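Local structure of inositol 2-dehydrogenase/D-chiro-inositol 3-dehydrogenase (Lactobacillus casei, 4MIY) at residues L99-E113 and A304-A316. The protein oxidises myo-inositol and D-chiro-inositol to their keto-inositols, passing the hydride to a bound NAD held by a Rossmann-fold domain. Sequence-based numbering, arbitrary orientation.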
ATOM      1  N   LEU A  99      24.691  -0.495 -28.739  1.00 22.14           N
ATOM      2  CA  LEU A  99      25.063  -1.119 -29.996  1.00 22.00           C
ATOM      3  C   LEU A  99      26.380  -0.503 -30.506  1.00 28.47           C
ATOM      4  O   LEU A  99      27.197  -1.159 -31.091  1.00 28.47           O
ATOM      5  CB  LEU A  99      23.943  -0.963 -30.994  1.00 19.58           C
ATOM      6  CG  LEU A  99      24.207  -1.562 -32.372  1.00 21.18           C
ATOM      7  CD1 LEU A  99      24.264  -3.050 -32.269  1.00 25.60           C
ATOM      8  CD2 LEU A  99      23.187  -1.102 -33.283  1.00 22.98           C
ATOM      9  N   ALA A 100      26.558   0.760 -30.176  1.00 29.23           N
ATOM     10  CA  ALA A 100      27.646   1.571 -30.636  1.00 30.71           C
ATOM     11  C   ALA A 100      27.542   2.884 -29.895  1.00 31.42           C
ATOM     12  O   ALA A 100      26.496   3.240 -29.442  1.00 29.44           O
ATOM     13  CB  ALA A 100      27.480   1.835 -32.056  1.00 29.15           C
ATOM     14  N   THR A 101      28.636   3.608 -29.835  1.00 29.57           N
ATOM     15  CA  THR A 101      28.691   4.840 -29.075  1.00 32.11           C
ATOM     16  C   THR A 101      28.389   6.027 -29.939  1.00 32.75           C
ATOM     17  O   THR A 101      28.221   7.124 -29.453  1.00 34.16           O
ATOM     18  CB  THR A 101      30.006   5.028 -28.404  1.00 29.96           C
ATOM     19  OG1 THR A 101      31.052   4.802 -29.342  1.00 31.85           O
ATOM     20  CG2 THR A 101      30.148   4.123 -27.265  1.00 31.83           C
ATOM     21  N   THR A 102      28.286   5.805 -31.226  1.00 33.26           N
ATOM     22  CA  THR A 102      27.865   6.854 -32.108  1.00 34.70           C
ATOM     23  C   THR A 102      26.721   6.379 -32.900  1.00 34.22           C
ATOM     24  O   THR A 102      26.539   5.212 -33.077  1.00 35.99           O
ATOM     25  CB  THR A 102      28.966   7.304 -33.095  1.00 36.16           C
ATOM     26  OG1 THR A 102      29.335   6.220 -33.931  1.00 38.71           O
ATOM     27  CG2 THR A 102      30.141   7.815 -32.376  1.00 35.09           C
ATOM     28  N   LEU A 103      25.946   7.298 -33.397  1.00 34.67           N
ATOM     29  CA  LEU A 103      24.827   6.909 -34.193  1.00 35.49           C
ATOM     30  C   LEU A 103      25.280   6.451 -35.546  1.00 37.27           C
ATOM     31  O   LEU A 103      24.613   5.677 -36.192  1.00 38.12           O
ATOM     32  CB  LEU A 103      23.796   8.006 -34.259  1.00 36.61           C
ATOM     33  CG  LEU A 103      23.912   9.227 -35.115  1.00 37.32           C
ATOM     34  CD1 LEU A 103      23.273   8.902 -36.354  1.00 38.14           C
ATOM     35  CD2 LEU A 103      23.171  10.345 -34.474  1.00 37.29           C
ATOM     36  N   GLU A 104      26.451   6.903 -35.934  0.75 37.82           N
ATOM     37  CA  GLU A 104      27.022   6.501 -37.192  0.75 37.06           C
ATOM     38  C   GLU A 104      27.441   5.060 -37.177  0.75 32.71           C
ATOM     39  O   GLU A 104      27.207   4.356 -38.117  0.75 35.38           O
ATOM     40  CB  GLU A 104      28.232   7.352 -37.515  0.75 36.85           C
ATOM     41  CG  GLU A 104      27.894   8.766 -37.855  0.75 39.23           C
ATOM     42  CD  GLU A 104      27.765   9.673 -36.657  0.75 39.72           C
ATOM     43  OE1 GLU A 104      28.007   9.230 -35.544  0.75 39.58           O
ATOM     44  OE2 GLU A 104      27.393  10.832 -36.853  0.75 40.18           O
ATOM     45  N   GLY A 105      28.111   4.651 -36.130  1.00 34.67           N
ATOM     46  CA  GLY A 105      28.384   3.257 -35.946  1.00 35.70           C
ATOM     47  C   GLY A 105      27.133   2.390 -35.963  1.00 37.46           C
ATOM     48  O   GLY A 105      27.098   1.362 -36.582  1.00 29.45           O
ATOM     49  N   ALA A 106      26.102   2.824 -35.268  1.00 30.61           N
ATOM     50  CA  ALA A 106      24.887   2.045 -35.219  1.00 33.56           C
ATOM     51  C   ALA A 106      24.271   1.815 -36.592  1.00 32.33           C
ATOM     52  O   ALA A 106      23.744   0.769 -36.888  1.00 31.19           O
ATOM     53  CB  ALA A 106      23.894   2.676 -34.287  1.00 30.79           C
ATOM     54  N   LYS A 107      24.360   2.818 -37.436  0.89 33.72           N
ATOM     55  CA  LYS A 107      23.747   2.742 -38.743  0.89 32.70           C
ATOM     56  C   LYS A 107      24.518   1.788 -39.646  0.89 33.41           C
ATOM     57  O   LYS A 107      23.967   1.172 -40.507  0.89 32.04           O
ATOM     58  CB  LYS A 107      23.640   4.142 -39.328  0.89 34.70           C
ATOM     59  CG  LYS A 107      23.108   4.246 -40.694  0.89 35.25           C
ATOM     60  CD  LYS A 107      21.784   3.625 -40.843  0.89 35.47           C
ATOM     61  CE  LYS A 107      21.406   3.419 -42.274  0.89 43.31           C
ATOM     62  NZ  LYS A 107      20.028   2.892 -42.498  0.89 43.46           N
ATOM     63  N   ARG A 108      25.787   1.644 -39.363  1.00 31.72           N
ATOM     64  CA  ARG A 108      26.588   0.777 -40.158  1.00 35.89           C
ATOM     65  C   ARG A 108      26.197  -0.651 -39.842  1.00 36.53           C
ATOM     66  O   ARG A 108      26.036  -1.443 -40.733  1.00 35.15           O
ATOM     67  CB  ARG A 108      28.051   0.992 -39.894  1.00 31.93           C
ATOM     68  CG  ARG A 108      28.656   2.008 -40.825  1.00 37.79           C
ATOM     69  CD  ARG A 108      30.127   2.070 -40.590  1.00 39.54           C
ATOM     70  NE  ARG A 108      30.487   2.673 -39.317  1.00 41.22           N
ATOM     71  CZ  ARG A 108      30.524   3.982 -39.083  1.00 43.74           C
ATOM     72  NH1 ARG A 108      30.236   4.850 -40.039  1.00 43.59           N
ATOM     73  NH2 ARG A 108      30.884   4.435 -37.907  1.00 40.28           N
ATOM     74  N   ILE A 109      26.037  -0.931 -38.554  1.00 31.22           N
ATOM     75  CA  ILE A 109      25.681  -2.257 -38.089  1.00 29.03           C
ATOM     76  C   ILE A 109      24.351  -2.628 -38.668  1.00 27.65           C
ATOM     77  O   ILE A 109      24.213  -3.686 -39.228  1.00 31.95           O
ATOM     78  CB  ILE A 109      25.697  -2.349 -36.589  1.00 26.77           C
ATOM     79  CG1 ILE A 109      27.118  -2.199 -36.084  1.00 26.26           C
ATOM     80  CG2 ILE A 109      25.144  -3.659 -36.119  1.00 22.51           C
ATOM     81  CD1 ILE A 109      27.310  -2.270 -34.603  1.00 32.03           C
ATOM     82  N   VAL A 110      23.396  -1.739 -38.597  1.00 27.04           N
ATOM     83  CA  VAL A 110      22.117  -1.963 -39.200  1.00 28.25           C
ATOM     84  C   VAL A 110      22.178  -2.295 -40.733  1.00 35.79           C
ATOM     85  O   VAL A 110      21.512  -3.191 -41.219  1.00 32.94           O
ATOM     86  CB  VAL A 110      21.193  -0.794 -38.909  1.00 31.67           C
ATOM     87  CG1 VAL A 110      19.995  -0.864 -39.696  1.00 31.40           C
ATOM     88  CG2 VAL A 110      20.812  -0.816 -37.440  1.00 28.14           C
ATOM     89  N   ASP A 111      23.002  -1.553 -41.446  1.00 35.85           N
ATOM     90  CA  ASP A 111      23.061  -1.676 -42.877  1.00 33.86           C
ATOM     91  C   ASP A 111      23.685  -2.993 -43.239  1.00 34.49           C
ATOM     92  O   ASP A 111      23.277  -3.631 -44.166  1.00 39.67           O
ATOM     93  CB  ASP A 111      23.886  -0.547 -43.473  1.00 34.96           C
ATOM     94  CG  ASP A 111      23.150   0.772 -43.500  1.00 38.84           C
ATOM     95  OD1 ASP A 111      21.910   0.783 -43.464  1.00 40.08           O
ATOM     96  OD2 ASP A 111      23.840   1.798 -43.610  1.00 41.56           O
ATOM     97  N   LYS A 112      24.679  -3.383 -42.499  1.00 33.84           N
ATOM     98  CA  LYS A 112      25.327  -4.633 -42.734  1.00 30.30           C
ATOM     99  C   LYS A 112      24.511  -5.856 -42.356  1.00 36.16           C
ATOM    100  O   LYS A 112      24.440  -6.808 -43.079  1.00 36.76           O
ATOM    101  CB  LYS A 112      26.610  -4.676 -41.988  1.00 29.73           C
ATOM    102  CG  LYS A 112      27.365  -5.845 -42.352  1.00 33.82           C
ATOM    103  CD  LYS A 112      28.656  -5.837 -41.753  1.00 27.26           C
ATOM    104  CE  LYS A 112      29.592  -6.643 -42.552  1.00 35.27           C
ATOM    105  NZ  LYS A 112      30.851  -6.920 -41.868  1.00 34.47           N
ATOM    106  N   GLU A 113      23.886  -5.805 -41.191  1.00 35.21           N
ATOM    107  CA  GLU A 113      23.041  -6.906 -40.817  1.00 30.11           C
ATOM    108  C   GLU A 113      21.917  -7.083 -41.823  1.00 31.25           C
ATOM    109  O   GLU A 113      21.520  -8.186 -42.097  1.00 34.58           O
ATOM    110  CB  GLU A 113      22.513  -6.773 -39.372  1.00 29.46           C
ATOM    111  CG  GLU A 113      21.924  -8.056 -38.863  1.00 28.17           C
ATOM    112  CD  GLU A 113      21.304  -8.001 -37.476  1.00 26.24           C
ATOM    113  OE1 GLU A 113      20.752  -6.954 -37.111  1.00 27.26           O
ATOM    114  OE2 GLU A 113      21.374  -9.013 -36.812  1.00 23.81           O
ATOM    115  N   ALA A 304      19.156  -4.720 -33.503  1.00 19.93           N
ATOM    116  CA  ALA A 304      20.073  -3.684 -33.872  1.00 21.24           C
ATOM    117  C   ALA A 304      19.306  -2.447 -34.236  1.00 19.31           C
ATOM    118  O   ALA A 304      19.787  -1.367 -34.029  1.00 20.44           O
ATOM    119  CB  ALA A 304      20.952  -4.123 -35.015  1.00 22.38           C
ATOM    120  N   TRP A 305      18.116  -2.598 -34.759  1.00 20.30           N
ATOM    121  CA  TRP A 305      17.306  -1.439 -35.001  1.00 23.37           C
ATOM    122  C   TRP A 305      16.997  -0.703 -33.678  1.00 22.57           C
ATOM    123  O   TRP A 305      17.070   0.487 -33.615  1.00 21.52           O
ATOM    124  CB  TRP A 305      16.025  -1.779 -35.738  1.00 26.90           C
ATOM    125  CG  TRP A 305      15.286  -0.592 -36.204  1.00 27.84           C
ATOM    126  CD1 TRP A 305      14.177  -0.073 -35.683  1.00 30.75           C
ATOM    127  CD2 TRP A 305      15.644   0.231 -37.295  1.00 33.91           C
ATOM    128  NE1 TRP A 305      13.797   1.027 -36.383  1.00 34.69           N
ATOM    129  CE2 TRP A 305      14.700   1.236 -37.376  1.00 33.73           C
ATOM    130  CE3 TRP A 305      16.675   0.206 -38.214  1.00 34.25           C
ATOM    131  CZ2 TRP A 305      14.747   2.211 -38.349  1.00 38.56           C
ATOM    132  CZ3 TRP A 305      16.714   1.177 -39.185  1.00 36.69           C
ATOM    133  CH2 TRP A 305      15.774   2.162 -39.233  1.00 36.77           C
ATOM    134  N   ASP A 306      16.592  -1.447 -32.663  1.00 20.24           N
ATOM    135  CA  ASP A 306      16.413  -0.890 -31.331  1.00 20.18           C
ATOM    136  C   ASP A 306      17.665  -0.202 -30.843  1.00 19.31           C
ATOM    137  O   ASP A 306      17.611   0.836 -30.276  1.00 18.39           O
ATOM    138  CB  ASP A 306      15.973  -1.988 -30.359  1.00 17.52           C
ATOM    139  CG  ASP A 306      14.591  -2.512 -30.667  1.00 20.61           C
ATOM    140  OD1 ASP A 306      13.664  -1.716 -30.764  1.00 21.18           O
ATOM    141  OD2 ASP A 306      14.453  -3.704 -30.811  1.00 19.24           O
ATOM    142  N   GLY A 307      18.802  -0.793 -31.084  1.00 19.35           N
ATOM    143  CA  GLY A 307      20.043  -0.159 -30.750  1.00 19.60           C
ATOM    144  C   GLY A 307      20.288   1.147 -31.476  1.00 22.35           C
ATOM    145  O   GLY A 307      20.801   2.071 -30.919  1.00 21.12           O
ATOM    146  N   TYR A 308      19.878   1.192 -32.714  1.00 20.81           N
ATOM    147  CA  TYR A 308      19.983   2.384 -33.496  1.00 20.43           C
ATOM    148  C   TYR A 308      19.053   3.485 -33.013  1.00 21.19           C
ATOM    149  O   TYR A 308      19.442   4.606 -32.897  1.00 20.44           O
ATOM    150  CB  TYR A 308      19.757   2.010 -34.960  1.00 24.02           C
ATOM    151  CG  TYR A 308      19.899   3.089 -36.007  1.00 26.66           C
ATOM    152  CD1 TYR A 308      20.993   3.886 -36.078  1.00 29.20           C
ATOM    153  CD2 TYR A 308      18.915   3.261 -36.935  1.00 27.82           C
ATOM    154  CE1 TYR A 308      21.099   4.836 -37.071  1.00 30.49           C
ATOM    155  CE2 TYR A 308      19.013   4.161 -37.905  1.00 29.35           C
ATOM    156  CZ  TYR A 308      20.093   4.970 -37.969  1.00 31.73           C
ATOM    157  OH  TYR A 308      20.135   5.915 -38.972  1.00 33.30           O
ATOM    158  N   ILE A 309      17.823   3.140 -32.703  1.00 21.45           N
ATOM    159  CA  ILE A 309      16.916   4.092 -32.119  1.00 20.64           C
ATOM    160  C   ILE A 309      17.503   4.669 -30.843  1.00 18.58           C
ATOM    161  O   ILE A 309      17.429   5.837 -30.611  1.00 18.44           O
ATOM    162  CB  ILE A 309      15.587   3.460 -31.796  1.00 19.06           C
ATOM    163  CG1 ILE A 309      14.865   3.066 -33.075  1.00 21.27           C
ATOM    164  CG2 ILE A 309      14.721   4.406 -30.998  1.00 19.51           C
ATOM    165  CD1 ILE A 309      13.757   2.094 -32.844  1.00 28.14           C
ATOM    166  N   ALA A 310      18.109   3.837 -30.046  1.00 17.97           N
ATOM    167  CA  ALA A 310      18.621   4.293 -28.791  1.00 17.29           C
ATOM    168  C   ALA A 310      19.818   5.207 -29.002  1.00 18.86           C
ATOM    169  O   ALA A 310      19.926   6.206 -28.366  1.00 17.82           O
ATOM    170  CB  ALA A 310      18.987   3.139 -27.922  1.00 18.53           C
ATOM    171  N   ALA A 311      20.669   4.834 -29.941  1.00 19.48           N
ATOM    172  CA  ALA A 311      21.812   5.644 -30.294  1.00 22.41           C
ATOM    173  C   ALA A 311      21.458   7.034 -30.798  1.00 21.20           C
ATOM    174  O   ALA A 311      22.053   7.982 -30.399  1.00 20.14           O
ATOM    175  CB  ALA A 311      22.674   4.919 -31.272  1.00 20.64           C
ATOM    176  N   ILE A 312      20.455   7.116 -31.646  1.00 17.38           N
ATOM    177  CA  ILE A 312      19.984   8.390 -32.177  1.00 18.56           C
ATOM    178  C   ILE A 312      19.428   9.261 -31.054  1.00 21.94           C
ATOM    179  O   ILE A 312      19.681  10.435 -30.976  1.00 20.67           O
ATOM    180  CB  ILE A 312      18.908   8.151 -33.222  1.00 19.13           C
ATOM    181  CG1 ILE A 312      19.510   7.498 -34.461  1.00 25.25           C
ATOM    182  CG2 ILE A 312      18.206   9.419 -33.600  1.00 25.60           C
ATOM    183  CD1 ILE A 312      18.509   6.971 -35.348  1.00 25.21           C
ATOM    184  N   THR A 313      18.631   8.648 -30.203  1.00 18.86           N
ATOM    185  CA  THR A 313      17.972   9.364 -29.142  1.00 20.05           C
ATOM    186  C   THR A 313      18.981   9.837 -28.104  1.00 16.38           C
ATOM    187  O   THR A 313      18.903  10.921 -27.621  1.00 17.84           O
ATOM    188  CB  THR A 313      16.886   8.487 -28.539  1.00 16.31           C
ATOM    189  OG1 THR A 313      15.953   8.131 -29.543  1.00 19.13           O
ATOM    190  CG2 THR A 313      16.163   9.212 -27.461  1.00 16.18           C
ATOM    191  N   ALA A 314      19.947   9.002 -27.800  1.00 16.01           N
ATOM    192  CA  ALA A 314      20.977   9.367 -26.862  1.00 19.46           C
ATOM    193  C   ALA A 314      21.822  10.526 -27.365  1.00 19.44           C
ATOM    194  O   ALA A 314      22.209  11.375 -26.639  1.00 19.30           O
ATOM    195  CB  ALA A 314      21.854   8.196 -26.545  1.00 21.35           C
ATOM    196  N   ALA A 315      22.071  10.534 -28.643  1.00 23.20           N
ATOM    197  CA  ALA A 315      22.839  11.602 -29.213  1.00 21.90           C
ATOM    198  C   ALA A 315      22.043  12.912 -29.208  1.00 21.71           C
ATOM    199  O   ALA A 315      22.580  13.945 -28.948  1.00 22.13           O
ATOM    200  CB  ALA A 315      23.245  11.218 -30.587  1.00 22.17           C
ATOM    201  N   ALA A 316      20.753  12.828 -29.491  1.00 18.11           N
ATOM    202  CA  ALA A 316      19.884  13.984 -29.388  1.00 18.84           C
ATOM    203  C   ALA A 316      19.863  14.525 -27.953  1.00 20.96           C
ATOM    204  O   ALA A 316      19.864  15.696 -27.740  1.00 19.80           O
ATOM    205  CB  ALA A 316      18.514  13.671 -29.876  1.00 17.66           C
TER
HETATM  206  O   HOH W   1      22.550   1.541 -28.614  1.00 24.19           O
HETATM  207  O   HOH W   2      19.125  -7.247 -34.807  1.00 20.45           O
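Tyr308 is the knob of this contact, its ring set into the hole formed by Leu103, Ala106, Lys107 and Val110 of helix 103-113. With CG anti to the backbone N (chi1 -176°), the phenol swings over to that helix although its CB does not point there. One ring edge meets the helix: CD1 lies 3.6 Å from Ala106 CB, and Leu103 O is near the ring plane, 3.7 Å from CE1. Lys107, bent at chi2 (56°), crosses the phenol aslant, bringing its CD to 3.4 Å from Tyr308 OH, while its NZ reaches one turn further along its own helix to a salt bridge with Asp111 OD1. Ile312 CD1 sits over the centre of one ring face. Val110 forks between two partners: CG1 reaches the edge of the Trp305 indole, 3.8 Å from CE3, and CG2 lies close to Ala304 O and against Tyr308 CB. Ala311 CB fits against Ala106 CB beside the knob, and farther on Leu103 CD2 rests on Ala315 CB at 4.0 Å. These two small residues, Ala106 and Ala311, probably help the nearly antiparallel helices (axes 8.7 Å apart, inclined at 164°) to pack closely. Leu99, in the loop before the helix, sets its CB against Gly307 CA. Waters make the polar links: one joins Leu99 N to Gly307 O, another joins Glu113 OE1 to Ala304 N. Glu113 OE1 also bonds Tyr338 OH, and OE2 takes the amides of Val120 and Ile121. The contact thus sets a helix of the C-terminal alpha/beta domain against the NAD-binding Rossmann domain. With no direct hydrogen bond between the segments, their cohesion rests on apolar packing and water bridges, and Glu113, near the N-terminus of helix 304-323, would probably interact favourably with its dipole.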